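Local coordinates for response regulator ChrA (Corynebacterium diphtheriae, PDB 4YN8), which probably binds DNA and regulates transcription as the response regulator of a haem-sensing two-component system, at residues D104-E107 with S108-H111. The protein carries 1 engineered substitution. Numbering follows the deposited sequence.
Sequences DAPE and SALH. With SO4 (sulfate ion), chain E.
The carbonyl O of Pro106, the N-cap residue, accepts the N-H of Leu110 at 3.1 Å and so closes the first turn of helix 107-119. Ala109 N adds a weak, bent bond to the same oxygen. One residue on, His111 N bonds Glu107 O at 3.0 Å. The first-turn amides of Glu107 and Ser108 point out of the helix start, and a sulfate ion, probably from the crystallisation liquor, takes both. Sulfate O1 accepts the N-H of Glu107 at 2.9 Å. Sulfate O3 accepts the N-H of Ser108 at 3.0 Å. The anion sits at the N-terminal end of the helix, where the helix dipole would probably favour a negative charge. Pro106 CB and the CB and CG of Glu107 border it with carbon. Ser108 OG stands 3.5 Å from sulfate O3. Glu107 CG lies beside its own backbone N (chi1 -59°), which brings it 3.8 Å from sulfate O1. On the side of the incoming loop, the Ala109 methyl meets Pro106 CD at 4.0 Å and Ala105 CB at 4.1 Å. These light apolar contacts set the incoming loop against the first turn. His111 reaches away to Asp30, which bonds its NE2, and its ring meets Phe28. In the CheY-like receiver domain the loop after strand 99-102 leads into helix 107-119 here, and Leu110 of that helix packs on Ile24 and Leu25 of helix 15-26.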
ATOM      1  N   ASP A 104       4.750  16.323   1.205  1.00 18.83           N
ATOM      2  CA  ASP A 104       5.262  17.532   0.545  1.00 22.94           C
ATOM      3  C   ASP A 104       4.224  18.314  -0.266  1.00 20.57           C
ATOM      4  O   ASP A 104       4.558  19.115  -1.126  1.00 21.92           O
ATOM      5  CB  ASP A 104       6.460  17.147  -0.299  1.00 25.91           C
ATOM      6  CG  ASP A 104       6.105  16.192  -1.440  1.00 29.20           C
ATOM      7  OD1 ASP A 104       4.915  15.791  -1.624  1.00 29.30           O
ATOM      8  OD2 ASP A 104       7.061  15.850  -2.195  1.00 33.26           O
ATOM      9  N   ALA A 105       2.948  18.146   0.042  1.00 16.20           N
ATOM     10  CA  ALA A 105       1.913  18.986  -0.466  1.00 14.87           C
ATOM     11  C   ALA A 105       2.176  20.446  -0.062  1.00 14.03           C
ATOM     12  O   ALA A 105       2.889  20.718   0.880  1.00 13.40           O
ATOM     13  CB  ALA A 105       0.544  18.575   0.055  1.00 15.68           C
ATOM     14  N   PRO A 106       1.586  21.369  -0.771  1.00 15.55           N
ATOM     15  CA  PRO A 106       1.629  22.782  -0.336  1.00 15.14           C
ATOM     16  C   PRO A 106       1.178  22.935   1.126  1.00 14.92           C
ATOM     17  O   PRO A 106       0.221  22.249   1.564  1.00 14.46           O
ATOM     18  CB  PRO A 106       0.630  23.446  -1.277  1.00 16.37           C
ATOM     19  CG  PRO A 106       0.620  22.575  -2.500  1.00 17.29           C
ATOM     20  CD  PRO A 106       0.714  21.193  -1.951  1.00 16.92           C
ATOM     21  N   GLU A 107       1.815  23.813   1.876  1.00 13.65           N
ATOM     22  CA  GLU A 107       1.417  23.973   3.307  1.00 14.51           C
ATOM     23  C   GLU A 107      -0.049  24.293   3.474  1.00 12.87           C
ATOM     24  O   GLU A 107      -0.700  23.799   4.402  1.00 12.65           O
ATOM     25  CB  GLU A 107       2.286  25.008   4.018  1.00 14.41           C
ATOM     26  CG  GLU A 107       3.765  24.587   3.964  1.00 15.61           C
ATOM     27  CD  GLU A 107       4.690  25.445   4.785  1.00 17.34           C
ATOM     28  OE1 GLU A 107       4.198  26.355   5.443  1.00 19.67           O
ATOM     29  OE2 GLU A 107       5.922  25.211   4.740  1.00 20.83           O
ATOM     30  N   SER A 108      -0.605  25.098   2.566  1.00 12.72           N
ATOM     31  CA  SER A 108      -2.006  25.450   2.624  1.00 12.60           C
ATOM     32  C   SER A 108      -2.907  24.205   2.492  1.00 12.54           C
ATOM     33  O   SER A 108      -4.026  24.146   3.030  1.00 12.36           O
ATOM     34  CB  SER A 108      -2.352  26.464   1.518  1.00 14.45           C
ATOM     35  OG  SER A 108      -2.077  25.910   0.227  1.00 14.68           O
ATOM     36  N   ALA A 109      -2.453  23.278   1.694  1.00 11.95           N
ATOM     37  CA  ALA A 109      -3.168  21.992   1.499  1.00 12.33           C
ATOM     38  C   ALA A 109      -3.124  21.130   2.750  1.00 10.76           C
ATOM     39  O   ALA A 109      -4.126  20.471   3.081  1.00 11.27           O
ATOM     40  CB  ALA A 109      -2.626  21.221   0.303  1.00 12.70           C
ATOM     41  N   LEU A 110      -2.022  21.156   3.467  1.00 11.32           N
ATOM     42  CA  LEU A 110      -1.956  20.451   4.748  1.00 11.99           C
ATOM     43  C   LEU A 110      -2.923  21.109   5.748  1.00 11.71           C
ATOM     44  O   LEU A 110      -3.665  20.425   6.407  1.00 10.57           O
ATOM     45  CB  LEU A 110      -0.548  20.437   5.318  1.00 12.21           C
ATOM     46  CG  LEU A 110      -0.417  19.787   6.680  1.00 13.86           C
ATOM     47  CD1 LEU A 110      -0.959  18.353   6.663  1.00 15.18           C
ATOM     48  CD2 LEU A 110       1.046  19.778   7.047  1.00 14.93           C
ATOM     49  N   HIS A 111      -2.930  22.446   5.817  1.00 12.04           N
ATOM     50  CA  HIS A 111      -3.881  23.149   6.663  1.00 11.85           C
ATOM     51  C   HIS A 111      -5.300  22.777   6.321  1.00 11.20           C
ATOM     52  O   HIS A 111      -6.105  22.422   7.183  1.00  9.97           O
ATOM     53  CB  HIS A 111      -3.685  24.682   6.526  1.00 13.03           C
ATOM     54  CG  HIS A 111      -4.817  25.466   7.089  1.00 14.93           C
ATOM     55  ND1 HIS A 111      -5.967  25.733   6.357  1.00 16.32           N
ATOM     56  CD2 HIS A 111      -5.020  25.996   8.317  1.00 14.96           C
ATOM     57  CE1 HIS A 111      -6.832  26.370   7.129  1.00 16.48           C
ATOM     58  NE2 HIS A 111      -6.266  26.567   8.307  1.00 16.01           N
TER
HETATM   59  S   SO4 E 203       2.363  26.982   0.224  1.00 25.56           S
HETATM   60  O1  SO4 E 203       3.300  25.781   0.417  1.00 21.27           O
HETATM   61  O2  SO4 E 203       3.195  28.206   0.504  1.00 25.42           O
HETATM   62  O3  SO4 E 203       1.151  27.053   1.113  1.00 17.76           O
HETATM   63  O4  SO4 E 203       1.714  27.151  -1.115  1.00 24.61           O